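Local coordinates for Galactose/lactose metabolism regulatory protein GAL80 (Saccharomyces cerevisiae, PDB 3BTV) that represses the yeast galactose and lactose metabolic genes by binding the activator GAL4 and blocking its transcriptional activation when no inducing sugar is present, at residues B[50-55]-B[70-75]; B[171-176]-B[297-302]; B[241-246]-B[257-262]. The protein carries 1 engineered substitution. All coordinates share one frame; numbering follows the deposited sequence.

Interaction 1: residues B[50-55]-B[70-75]; sequences FQITAL and LKLSNA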
ATOM      1  N   PHE B  50     -22.496  37.320  -3.467  1.00 83.20           N
ATOM      2  CA  PHE B  50     -22.811  36.709  -4.755  1.00 80.84           C
ATOM      3  C   PHE B  50     -24.269  36.882  -5.156  1.00 80.54           C
ATOM      4  O   PHE B  50     -25.169  36.799  -4.321  1.00 88.82           O
ATOM      5  CB  PHE B  50     -22.483  35.216  -4.733  1.00 67.35           C
ATOM      6  CG  PHE B  50     -21.019  34.908  -4.569  1.00 63.42           C
ATOM      7  CD1 PHE B  50     -20.505  34.559  -3.329  1.00 63.82           C
ATOM      8  CD2 PHE B  50     -20.164  34.948  -5.658  1.00 68.05           C
ATOM      9  CE1 PHE B  50     -19.160  34.265  -3.170  1.00 56.09           C
ATOM     10  CE2 PHE B  50     -18.820  34.653  -5.511  1.00 56.93           C
ATOM     11  CZ  PHE B  50     -18.317  34.310  -4.265  1.00 71.25           C
ATOM     12  N   GLN B  51     -24.492  37.103  -6.446  1.00 81.43           N
ATOM     13  CA  GLN B  51     -25.836  37.148  -6.997  1.00 75.67           C
ATOM     14  C   GLN B  51     -25.887  36.485  -8.370  1.00 82.50           C
ATOM     15  O   GLN B  51     -25.056  36.761  -9.234  1.00 87.05           O
ATOM     16  CB  GLN B  51     -26.333  38.593  -7.089  1.00 87.82           C
ATOM     17  CG  GLN B  51     -27.020  39.096  -5.829  1.00 92.73           C
ATOM     18  CD  GLN B  51     -28.203  38.233  -5.433  1.00103.49           C
ATOM     19  OE1 GLN B  51     -28.054  37.249  -4.708  1.00123.41           O
ATOM     20  NE2 GLN B  51     -29.389  38.602  -5.904  1.00102.79           N
ATOM     21  N   ILE B  52     -26.870  35.611  -8.562  1.00 85.61           N
ATOM     22  CA  ILE B  52     -27.062  34.941  -9.843  1.00 83.78           C
ATOM     23  C   ILE B  52     -27.836  35.826 -10.814  1.00 86.98           C
ATOM     24  O   ILE B  52     -29.057  35.958 -10.713  1.00 91.50           O
ATOM     25  CB  ILE B  52     -27.786  33.593  -9.661  1.00 74.96           C
ATOM     26  CG1 ILE B  52     -26.876  32.600  -8.926  1.00 72.48           C
ATOM     27  CG2 ILE B  52     -28.210  33.023 -10.998  1.00 69.18           C
ATOM     28  CD1 ILE B  52     -27.533  31.259  -8.636  1.00 64.50           C
ATOM     29  N   THR B  53     -27.120  36.426 -11.758  1.00 87.28           N
ATOM     30  CA  THR B  53     -27.723  37.364 -12.694  1.00 91.43           C
ATOM     31  C   THR B  53     -27.976  36.736 -14.062  1.00 89.66           C
ATOM     32  O   THR B  53     -28.663  37.315 -14.902  1.00 84.15           O
ATOM     33  CB  THR B  53     -26.839  38.610 -12.883  1.00 99.44           C
ATOM     34  OG1 THR B  53     -25.622  38.239 -13.544  1.00101.10           O
ATOM     35  CG2 THR B  53     -26.517  39.246 -11.537  1.00 85.89           C
ATOM     36  N   ALA B  54     -27.415  35.556 -14.285  1.00 92.77           N
ATOM     37  CA  ALA B  54     -27.569  34.879 -15.566  1.00 87.65           C
ATOM     38  C   ALA B  54     -27.648  33.371 -15.382  1.00 93.64           C
ATOM     39  O   ALA B  54     -27.166  32.831 -14.387  1.00102.30           O
ATOM     40  CB  ALA B  54     -26.428  35.239 -16.491  1.00 89.73           C
ATOM     41  N   LEU B  55     -28.247  32.690 -16.353  1.00 81.30           N
ATOM     42  CA  LEU B  55     -28.445  31.249 -16.262  1.00 78.54           C
ATOM     43  C   LEU B  55     -28.610  30.713 -17.673  1.00 93.74           C
ATOM     44  O   LEU B  55     -29.284  31.336 -18.493  1.00 87.01           O
ATOM     45  CB  LEU B  55     -29.708  30.955 -15.453  1.00 84.32           C
ATOM     46  CG  LEU B  55     -29.688  29.822 -14.436  1.00 81.47           C
ATOM     47  CD1 LEU B  55     -28.772  30.182 -13.289  1.00 88.60           C
ATOM     48  CD2 LEU B  55     -31.090  29.536 -13.925  1.00 79.74           C
ATOM     49  N   LEU B  70     -36.827  29.278  -7.778  1.00104.49           N
ATOM     50  CA  LEU B  70     -35.872  29.688  -6.756  1.00 98.08           C
ATOM     51  C   LEU B  70     -35.987  31.164  -6.397  1.00 94.08           C
ATOM     52  O   LEU B  70     -35.317  31.632  -5.478  1.00 91.87           O
ATOM     53  CB  LEU B  70     -34.440  29.371  -7.194  1.00 93.30           C
ATOM     54  CG  LEU B  70     -34.066  27.892  -7.229  1.00 88.75           C
ATOM     55  CD1 LEU B  70     -32.615  27.716  -7.649  1.00 70.99           C
ATOM     56  CD2 LEU B  70     -34.324  27.251  -5.871  1.00 85.46           C
ATOM     57  N   LYS B  71     -36.829  31.893  -7.123  1.00106.92           N
ATOM     58  CA  LYS B  71     -37.023  33.319  -6.869  1.00114.67           C
ATOM     59  C   LYS B  71     -35.755  34.130  -7.142  1.00105.16           C
ATOM     60  O   LYS B  71     -35.378  34.994  -6.347  1.00 99.71           O
ATOM     61  CB  LYS B  71     -37.472  33.548  -5.424  1.00125.53           C
ATOM     62  CG  LYS B  71     -38.786  32.885  -5.057  1.00129.26           C
ATOM     63  CD  LYS B  71     -39.962  33.676  -5.590  1.00138.24           C
ATOM     64  CE  LYS B  71     -41.272  33.094  -5.098  1.00137.19           C
ATOM     65  NZ  LYS B  71     -41.421  31.673  -5.510  1.00130.92           N
ATOM     66  N   LEU B  72     -35.099  33.850  -8.263  1.00 97.18           N
ATOM     67  CA  LEU B  72     -33.876  34.559  -8.631  1.00 95.68           C
ATOM     68  C   LEU B  72     -34.220  35.818  -9.426  1.00105.59           C
ATOM     69  O   LEU B  72     -34.093  35.842 -10.650  1.00104.65           O
ATOM     70  CB  LEU B  72     -32.961  33.645  -9.448  1.00 86.22           C
ATOM     71  CG  LEU B  72     -32.895  32.188  -8.973  1.00 91.12           C
ATOM     72  CD1 LEU B  72     -32.093  31.315  -9.940  1.00 89.27           C
ATOM     73  CD2 LEU B  72     -32.324  32.100  -7.563  1.00 81.63           C
ATOM     74  N   SER B  73     -34.647  36.861  -8.720  1.00108.83           N
ATOM     75  CA  SER B  73     -35.205  38.052  -9.360  1.00123.21           C
ATOM     76  C   SER B  73     -34.176  38.908 -10.103  1.00127.61           C
ATOM     77  O   SER B  73     -34.510  39.967 -10.635  1.00121.75           O
ATOM     78  CB  SER B  73     -35.960  38.907  -8.339  1.00112.01           C
ATOM     79  OG  SER B  73     -35.095  39.346  -7.310  1.00102.14           O
ATOM     80  N   ASN B  74     -32.926  38.453 -10.136  1.00119.00           N
ATOM     81  CA  ASN B  74     -31.893  39.146 -10.898  1.00 99.68           C
ATOM     82  C   ASN B  74     -31.399  38.321 -12.074  1.00 93.31           C
ATOM     83  O   ASN B  74     -30.675  38.820 -12.935  1.00 95.03           O
ATOM     84  CB  ASN B  74     -30.718  39.530 -10.004  1.00 93.91           C
ATOM     85  CG  ASN B  74     -31.027  40.711  -9.119  1.00114.89           C
ATOM     86  OD1 ASN B  74     -30.215  41.626  -8.988  1.00119.40           O
ATOM     87  ND2 ASN B  74     -32.207  40.706  -8.513  1.00129.19           N
ATOM     88  N   ALA B  75     -31.799  37.055 -12.107  1.00103.50           N
ATOM     89  CA  ALA B  75     -31.343  36.134 -13.140  1.00106.66           C
ATOM     90  C   ALA B  75     -32.250  36.154 -14.362  1.00110.87           C
ATOM     91  O   ALA B  75     -33.471  36.055 -14.247  1.00113.94           O
ATOM     92  CB  ALA B  75     -31.239  34.720 -12.583  1.00111.55           C
TER
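No hydrogen bond joins residues 50-55 to 70-75, although the two backbones run so close that the CA atoms of Thr53 and Ala75 are 3.8 Å apart. What crosses instead is a pair of CA-H...O contacts: Thr53 CA lies 3.3 Å from Asn74 O, and Ala75 CA lies 3.4 Å from Thr53 O, with an angle of 158° at the hydrogen. Ile52 O approaches Ala75 N too, but at an angle too poor for a bond; that N-H closes a type I turn onto Leu72 O. The methyl of Ala75 sits against the backbone of strand 50-56, its CB only 3.1 Å from Ile52 O, a tight fit for a carbon.

The same methyl meets Ile52 CG2 at 3.8 Å. Ile52 puts this branch anti to its own backbone N (CG1 taking the position beside the N), which turns CG2 to Ala75, with Leu72 CD1 farther off at 4.4 Å. Leu55 CD2 reaches the same Leu72 methyl from farther along the strand, and Ile67 of helix 60-69 packs on Leu55, Leu72 and Ala75 together. Thr53 points the other way and gives its OG1 to a hydrogen bond with Thr89 O. Asn74 is exposed to solvent, and its ND2 makes a weak hydrogen bond to Ser73 OG.

Helix 60-69 ends in a Schellman motif at Lys71, and the turn from Leu72 to Ala75 then steers the chain into strand 76-78, which lies parallel beside 50-56. This is the right-handed beta-alpha-beta crossover of a Rossmann fold, caught where the chain comes back to the sheet.

Interaction 2: residues B[171-176]-B[297-302]; sequences GYIGDI and IDIHGT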
ATOM      1  N   GLY B 171       5.398  21.614  12.172  1.00 33.70           N
ATOM      2  CA  GLY B 171       6.343  20.703  12.791  1.00 36.70           C
ATOM      3  C   GLY B 171       5.748  19.762  13.817  1.00 44.51           C
ATOM      4  O   GLY B 171       6.485  19.017  14.470  1.00 37.25           O
ATOM      5  N   TYR B 172       4.425  19.779  13.953  1.00 37.25           N
ATOM      6  CA  TYR B 172       3.770  18.969  14.978  1.00 36.50           C
ATOM      7  C   TYR B 172       4.009  17.478  14.814  1.00 39.48           C
ATOM      8  O   TYR B 172       3.985  16.744  15.795  1.00 36.43           O
ATOM      9  CB  TYR B 172       2.268  19.232  14.989  1.00 39.76           C
ATOM     10  CG  TYR B 172       1.574  18.908  16.286  1.00 67.43           C
ATOM     11  CD1 TYR B 172       1.736  19.721  17.404  1.00 52.65           C
ATOM     12  CD2 TYR B 172       0.721  17.809  16.386  1.00 53.93           C
ATOM     13  CE1 TYR B 172       1.085  19.436  18.590  1.00 59.16           C
ATOM     14  CE2 TYR B 172       0.056  17.519  17.570  1.00 55.40           C
ATOM     15  CZ  TYR B 172       0.243  18.339  18.667  1.00 66.94           C
ATOM     16  OH  TYR B 172      -0.399  18.067  19.849  1.00 71.52           O
ATOM     17  N   ILE B 173       4.207  17.007  13.584  1.00 29.80           N
ATOM     18  CA  ILE B 173       4.463  15.573  13.416  1.00 36.15           C
ATOM     19  C   ILE B 173       5.924  15.244  13.125  1.00 34.13           C
ATOM     20  O   ILE B 173       6.297  14.082  13.049  1.00 31.02           O
ATOM     21  CB  ILE B 173       3.512  14.885  12.412  1.00 45.13           C
ATOM     22  CG1 ILE B 173       3.855  15.244  10.980  1.00 35.15           C
ATOM     23  CG2 ILE B 173       2.022  15.203  12.724  1.00 34.50           C
ATOM     24  CD1 ILE B 173       3.155  14.308   9.991  1.00 37.20           C
ATOM     25  N   GLY B 174       6.755  16.274  13.041  1.00 31.56           N
ATOM     26  CA  GLY B 174       8.163  16.093  12.732  1.00 32.69           C
ATOM     27  C   GLY B 174       8.288  15.975  11.221  1.00 35.21           C
ATOM     28  O   GLY B 174       7.426  16.462  10.488  1.00 39.00           O
ATOM     29  N   ASP B 175       9.351  15.340  10.752  1.00 30.15           N
ATOM     30  CA  ASP B 175       9.480  15.050   9.335  1.00 34.17           C
ATOM     31  C   ASP B 175       8.583  13.881   8.959  1.00 37.92           C
ATOM     32  O   ASP B 175       8.394  12.975   9.762  1.00 34.20           O
ATOM     33  CB  ASP B 175      10.910  14.676   9.025  1.00 31.05           C
ATOM     34  CG  ASP B 175      11.868  15.799   9.338  1.00 55.33           C
ATOM     35  OD1 ASP B 175      11.455  16.966   9.171  1.00 49.86           O
ATOM     36  OD2 ASP B 175      13.011  15.516   9.764  1.00 48.55           O
ATOM     37  N   ILE B 176       8.063  13.878   7.737  1.00 40.39           N
ATOM     38  CA  ILE B 176       7.264  12.744   7.278  1.00 31.58           C
ATOM     39  C   ILE B 176       8.168  11.575   6.887  1.00 44.18           C
ATOM     40  O   ILE B 176       9.010  11.702   6.009  1.00 37.52           O
ATOM     41  CB  ILE B 176       6.342  13.123   6.118  1.00 39.64           C
ATOM     42  CG1 ILE B 176       5.578  14.404   6.472  1.00 43.09           C
ATOM     43  CG2 ILE B 176       5.377  11.955   5.800  1.00 25.61           C
ATOM     44  CD1 ILE B 176       4.406  14.718   5.557  1.00 38.00           C
ATOM     45  N   ILE B 297      -6.100   7.941   5.235  1.00 30.21           N
ATOM     46  CA  ILE B 297      -4.778   8.474   4.919  1.00 30.93           C
ATOM     47  C   ILE B 297      -3.986   8.441   6.228  1.00 35.01           C
ATOM     48  O   ILE B 297      -4.357   9.097   7.221  1.00 31.22           O
ATOM     49  CB  ILE B 297      -4.885   9.912   4.410  1.00 37.85           C
ATOM     50  CG1 ILE B 297      -5.824   9.969   3.194  1.00 36.60           C
ATOM     51  CG2 ILE B 297      -3.518  10.504   4.087  1.00 31.83           C
ATOM     52  CD1 ILE B 297      -6.088  11.384   2.705  1.00 45.00           C
ATOM     53  N   ASP B 298      -2.947   7.620   6.248  1.00 29.77           N
ATOM     54  CA  ASP B 298      -2.057   7.491   7.404  1.00 28.05           C
ATOM     55  C   ASP B 298      -0.755   8.191   7.090  1.00 42.38           C
ATOM     56  O   ASP B 298      -0.053   7.799   6.161  1.00 29.58           O
ATOM     57  CB  ASP B 298      -1.759   6.011   7.646  1.00 32.80           C
ATOM     58  CG  ASP B 298      -2.892   5.293   8.350  1.00 72.56           C
ATOM     59  OD1 ASP B 298      -3.022   4.065   8.158  1.00 95.93           O
ATOM     60  OD2 ASP B 298      -3.652   5.953   9.095  1.00 82.23           O
ATOM     61  N   ILE B 299      -0.424   9.218   7.860  1.00 32.48           N
ATOM     62  CA  ILE B 299       0.845   9.918   7.678  1.00 29.94           C
ATOM     63  C   ILE B 299       1.739   9.652   8.890  1.00 34.16           C
ATOM     64  O   ILE B 299       1.384   9.982  10.004  1.00 33.85           O
ATOM     65  CB  ILE B 299       0.603  11.412   7.472  1.00 33.31           C
ATOM     66  CG1 ILE B 299      -0.308  11.601   6.257  1.00 31.57           C
ATOM     67  CG2 ILE B 299       1.921  12.164   7.289  1.00 34.14           C
ATOM     68  CD1 ILE B 299      -0.605  13.022   5.903  1.00 41.14           C
ATOM     69  N   HIS B 300       2.867   8.984   8.681  1.00 30.33           N
ATOM     70  CA  HIS B 300       3.739   8.625   9.808  1.00 25.19           C
ATOM     71  C   HIS B 300       4.892   9.614   9.897  1.00 30.64           C
ATOM     72  O   HIS B 300       5.710   9.723   8.961  1.00 31.82           O
ATOM     73  CB  HIS B 300       4.266   7.203   9.618  1.00 29.29           C
ATOM     74  CG  HIS B 300       3.192   6.213   9.300  1.00 33.98           C
ATOM     75  ND1 HIS B 300       2.331   5.725  10.261  1.00 37.66           N
ATOM     76  CD2 HIS B 300       2.839   5.614   8.132  1.00 30.26           C
ATOM     77  CE1 HIS B 300       1.491   4.867   9.701  1.00 38.09           C
ATOM     78  NE2 HIS B 300       1.777   4.784   8.410  1.00 35.06           N
ATOM     79  N   GLY B 301       4.935  10.356  10.997  1.00 30.39           N
ATOM     80  CA  GLY B 301       5.962  11.365  11.232  1.00 30.57           C
ATOM     81  C   GLY B 301       7.028  10.859  12.181  1.00 37.11           C
ATOM     82  O   GLY B 301       6.854   9.834  12.812  1.00 32.73           O
ATOM     83  N   THR B 302       8.144  11.568  12.279  1.00 31.26           N
ATOM     84  CA  THR B 302       9.186  11.150  13.216  1.00 35.43           C
ATOM     85  C   THR B 302       8.784  11.427  14.657  1.00 42.13           C
ATOM     86  O   THR B 302       9.300  10.783  15.559  1.00 35.34           O
ATOM     87  CB  THR B 302      10.529  11.847  12.946  1.00 41.77           C
ATOM     88  OG1 THR B 302      10.315  13.253  12.885  1.00 34.33           O
ATOM     89  CG2 THR B 302      11.120  11.379  11.598  1.00 39.72           C
TER
HETATM   90  O   HOH W   1      12.578  14.832  13.150  1.00 65.47           O
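Thr302 N donates to Asp175 O over 2.9 Å, the N-H arriving nearly along the C=O axis, and this is the stronger of two direct bonds between 171-176 and 297-302. The return bond is weak: Asp175 N reaches Thr302 OG1 at 3.1 Å with an N-H...O angle of 134°. Thr302 turns OG1 into the crowded position between its backbone N and carbonyl carbon (chi1 52°), so the hydroxyl faces the loop while CG2 rests against Asp175 O. A water 2.8 Å from Thr302 OG1 also makes a long, weak bond to Asp175 OD2.

Next to these bonds, Gly301 fits between two carbonyls. Its CA makes CA-H...O contacts of 3.3 Å with both Ile173 O and Asp175 O, and a side chain on it would run into Ile173 O. Gly174 is equally confined: its positive phi favours glycine, and a CB there would strike Thr302 OG1.

Beside these backbone contacts three isoleucines pack together. Ile299 CG2, anti to its own backbone N, meets Ile173 CD1 at 3.7 Å and Ile176 CG2 at 3.8 Å. The Ile173 chain crosses Ile299 at about a right angle, whereas Ile176 comes in obliquely; Ile168 of helix 159-169 touches both Ile173 and Ile299. His300 points away from the loop, its NE2 bonded to Glu180, and packs on Lys283 of the second subunit.

Ile176 and Gly301 form an antiparallel non-hydrogen-bonded pair, the point where strand 176-184 starts alongside the end of 295-301. The contact thus brings the chain from helix 159-169, closed by a Schellman motif at Gly171, into the large mixed beta-sheet of the C-terminal domain.

Interaction 3: residues B[241-246]-B[257-262]; sequences PEQELI and VPKTVP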
ATOM      1  N   PRO B 241     -14.944  -6.387 -15.875  1.00 53.36           N
ATOM      2  CA  PRO B 241     -15.412  -5.848 -17.164  1.00 45.06           C
ATOM      3  C   PRO B 241     -16.934  -5.810 -17.263  1.00 63.28           C
ATOM      4  O   PRO B 241     -17.481  -5.092 -18.109  1.00 62.36           O
ATOM      5  CB  PRO B 241     -14.876  -6.850 -18.199  1.00 53.91           C
ATOM      6  CG  PRO B 241     -14.069  -7.836 -17.479  1.00 63.80           C
ATOM      7  CD  PRO B 241     -14.347  -7.724 -16.005  1.00 57.64           C
ATOM      8  N   GLU B 242     -17.608  -6.585 -16.414  1.00 59.30           N
ATOM      9  CA  GLU B 242     -19.071  -6.675 -16.431  1.00 53.73           C
ATOM     10  C   GLU B 242     -19.626  -6.549 -15.020  1.00 56.77           C
ATOM     11  O   GLU B 242     -19.299  -7.355 -14.144  1.00 61.32           O
ATOM     12  CB  GLU B 242     -19.510  -8.026 -17.014  1.00 56.44           C
ATOM     13  CG  GLU B 242     -19.087  -8.263 -18.456  1.00 70.37           C
ATOM     14  CD  GLU B 242     -20.060  -7.655 -19.465  1.00107.58           C
ATOM     15  OE1 GLU B 242     -21.276  -7.578 -19.172  1.00115.61           O
ATOM     16  OE2 GLU B 242     -19.607  -7.254 -20.559  1.00126.26           O
ATOM     17  N   GLN B 243     -20.459  -5.538 -14.802  1.00 58.07           N
ATOM     18  CA  GLN B 243     -21.051  -5.302 -13.494  1.00 58.25           C
ATOM     19  C   GLN B 243     -22.479  -5.840 -13.452  1.00 73.26           C
ATOM     20  O   GLN B 243     -23.166  -5.902 -14.479  1.00 67.35           O
ATOM     21  CB  GLN B 243     -21.065  -3.807 -13.189  1.00 54.17           C
ATOM     22  CG  GLN B 243     -19.694  -3.212 -12.880  1.00 49.04           C
ATOM     23  CD  GLN B 243     -19.799  -1.739 -12.611  1.00 66.51           C
ATOM     24  OE1 GLN B 243     -20.346  -0.983 -13.432  1.00 55.96           O
ATOM     25  NE2 GLN B 243     -19.302  -1.314 -11.451  1.00 57.52           N
ATOM     26  N   GLU B 244     -22.921  -6.219 -12.257  1.00 74.20           N
ATOM     27  CA  GLU B 244     -24.291  -6.671 -12.041  1.00 62.12           C
ATOM     28  C   GLU B 244     -25.163  -5.488 -11.693  1.00 61.01           C
ATOM     29  O   GLU B 244     -24.862  -4.739 -10.763  1.00 73.39           O
ATOM     30  CB  GLU B 244     -24.335  -7.664 -10.884  1.00 71.47           C
ATOM     31  CG  GLU B 244     -23.567  -8.947 -11.142  1.00 69.92           C
ATOM     32  CD  GLU B 244     -24.383  -9.948 -11.945  1.00 72.98           C
ATOM     33  OE1 GLU B 244     -25.555  -9.647 -12.259  1.00 75.14           O
ATOM     34  OE2 GLU B 244     -23.852 -11.039 -12.257  1.00 78.12           O
ATOM     35  N   LEU B 245     -26.244  -5.315 -12.445  1.00 69.65           N
ATOM     36  CA  LEU B 245     -27.220  -4.278 -12.137  1.00 72.19           C
ATOM     37  C   LEU B 245     -27.917  -4.579 -10.804  1.00 83.19           C
ATOM     38  O   LEU B 245     -28.267  -5.727 -10.530  1.00 74.39           O
ATOM     39  CB  LEU B 245     -28.246  -4.171 -13.271  1.00 74.29           C
ATOM     40  CG  LEU B 245     -27.769  -3.510 -14.568  1.00 68.98           C
ATOM     41  CD1 LEU B 245     -28.843  -3.583 -15.643  1.00 75.51           C
ATOM     42  CD2 LEU B 245     -27.389  -2.057 -14.298  1.00 84.41           C
ATOM     43  N   ILE B 246     -28.105  -3.555  -9.976  1.00 79.92           N
ATOM     44  CA  ILE B 246     -28.857  -3.701  -8.729  1.00 73.62           C
ATOM     45  C   ILE B 246     -29.998  -2.672  -8.632  1.00 93.30           C
ATOM     46  O   ILE B 246     -29.961  -1.623  -9.289  1.00 85.37           O
ATOM     47  CB  ILE B 246     -27.947  -3.574  -7.478  1.00 62.86           C
ATOM     48  CG1 ILE B 246     -27.121  -2.285  -7.537  1.00 68.16           C
ATOM     49  CG2 ILE B 246     -27.039  -4.779  -7.352  1.00 73.11           C
ATOM     50  CD1 ILE B 246     -26.549  -1.850  -6.192  1.00 68.91           C
ATOM     51  N   VAL B 257     -23.896  -5.491 -17.203  1.00 73.88           N
ATOM     52  CA  VAL B 257     -23.574  -4.382 -18.102  1.00 69.82           C
ATOM     53  C   VAL B 257     -22.069  -4.133 -18.122  1.00 69.19           C
ATOM     54  O   VAL B 257     -21.387  -4.354 -17.124  1.00 65.68           O
ATOM     55  CB  VAL B 257     -24.298  -3.085 -17.706  1.00 70.12           C
ATOM     56  CG1 VAL B 257     -25.791  -3.158 -18.088  1.00 69.73           C
ATOM     57  CG2 VAL B 257     -24.094  -2.776 -16.211  1.00 67.41           C
ATOM     58  N   PRO B 258     -21.548  -3.660 -19.263  1.00 67.45           N
ATOM     59  CA  PRO B 258     -20.096  -3.571 -19.429  1.00 61.44           C
ATOM     60  C   PRO B 258     -19.516  -2.314 -18.791  1.00 59.28           C
ATOM     61  O   PRO B 258     -20.163  -1.262 -18.752  1.00 64.33           O
ATOM     62  CB  PRO B 258     -19.920  -3.514 -20.957  1.00 67.73           C
ATOM     63  CG  PRO B 258     -21.328  -3.581 -21.553  1.00 70.14           C
ATOM     64  CD  PRO B 258     -22.262  -3.189 -20.459  1.00 67.42           C
ATOM     65  N   LYS B 259     -18.291  -2.434 -18.286  1.00 63.65           N
ATOM     66  CA  LYS B 259     -17.575  -1.295 -17.740  1.00 52.01           C
ATOM     67  C   LYS B 259     -16.212  -1.251 -18.411  1.00 58.61           C
ATOM     68  O   LYS B 259     -15.509  -2.261 -18.467  1.00 53.41           O
ATOM     69  CB  LYS B 259     -17.423  -1.457 -16.220  1.00 62.73           C
ATOM     70  CG  LYS B 259     -16.617  -0.367 -15.518  1.00 61.41           C
ATOM     71  CD  LYS B 259     -16.644  -0.533 -13.987  1.00 51.38           C
ATOM     72  CE  LYS B 259     -15.878  -1.789 -13.515  1.00 53.51           C
ATOM     73  NZ  LYS B 259     -14.549  -1.986 -14.205  1.00 45.36           N
ATOM     74  N   THR B 260     -15.828  -0.094 -18.936  1.00 53.99           N
ATOM     75  CA  THR B 260     -14.464   0.026 -19.442  1.00 62.62           C
ATOM     76  C   THR B 260     -13.568   0.881 -18.539  1.00 60.52           C
ATOM     77  O   THR B 260     -12.367   0.964 -18.768  1.00 65.22           O
ATOM     78  CB  THR B 260     -14.431   0.558 -20.881  1.00 57.09           C
ATOM     79  OG1 THR B 260     -15.157   1.790 -20.950  1.00 64.82           O
ATOM     80  CG2 THR B 260     -15.055  -0.462 -21.837  1.00 65.59           C
ATOM     81  N   VAL B 261     -14.149   1.519 -17.522  1.00 56.58           N
ATOM     82  CA  VAL B 261     -13.335   2.228 -16.524  1.00 50.78           C
ATOM     83  C   VAL B 261     -12.755   1.262 -15.465  1.00 51.77           C
ATOM     84  O   VAL B 261     -13.260   0.154 -15.278  1.00 49.43           O
ATOM     85  CB  VAL B 261     -14.125   3.376 -15.854  1.00 57.99           C
ATOM     86  CG1 VAL B 261     -14.549   4.407 -16.899  1.00 53.00           C
ATOM     87  CG2 VAL B 261     -15.332   2.829 -15.123  1.00 52.62           C
ATOM     88  N   PRO B 262     -11.683   1.678 -14.762  1.00 50.92           N
ATOM     89  CA  PRO B 262     -11.004   0.754 -13.843  1.00 42.36           C
ATOM     90  C   PRO B 262     -11.806   0.405 -12.590  1.00 50.31           C
ATOM     91  O   PRO B 262     -12.642   1.187 -12.137  1.00 46.23           O
ATOM     92  CB  PRO B 262      -9.752   1.534 -13.427  1.00 41.59           C
ATOM     93  CG  PRO B 262      -9.599   2.605 -14.462  1.00 50.83           C
ATOM     94  CD  PRO B 262     -10.978   2.967 -14.860  1.00 47.71           C
TER
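Gln243 lays its flat amide against the aliphatic part of Lys259, CD to CD at 3.6 Å, the two chains crossing obliquely. The glutamine is extended beyond CG (chi2 179°), while the lysine leaves the backbone with CG anti to N and then bends at chi3 and chi4, which brings CD and CE alongside the amide. The folded chain carries NZ to Val261 O at 2.7 Å, and a salt bridge to Asp263 holds the charge as well. The buried amide has partners of its own: NE2 bonds to Gly189 O and Trp187 O, and OE1 accepts from Arg192. An alanine here would remove the bonds to Gly189 O, Trp187 O and Arg192 NE, and would probably leave those two carbonyls poorly satisfied and the methylenes of Lys259 less well packed.

The backbones form an antiparallel ladder, part of a small three-stranded sheet with 191-193 on the far side of 242-246. Gln243 and Val257 are a hydrogen-bonded pair, N to O at 2.8 Å in each direction. Lys259 N continues the ladder to Pro241 O at 2.8 Å, with the donor 43° above the carbonyl plane.

On the Gln243 side, Val257 straddles the end of Leu245: CG1 meets Leu245 CD1 and CG2 meets Leu245 CD2, each at 3.9 Å, the chains crossing at about a right angle. On the opposite face Glu242, bent at chi2, brings OE2 to within 3.8 Å of Pro258 CB.

From the N terminus, interaction 1 comes first: it closes a short loop around helix 60-69 at the edge of the parallel Rossmann sheet, and it is complete before either of the others opens. Interaction 2 opens at 171-176 and closes only at 297-302, spanning 120 residues that include helix 209-225 and several strands of the large mixed sheet. Interaction 3 falls wholly within that span as a local pairing of 241-246 with 257-262 in the small three-stranded sheet. None of the three touches another; interactions 1 and 2 lie on opposite sides of the chain's centre, their own centres about 46 Å apart.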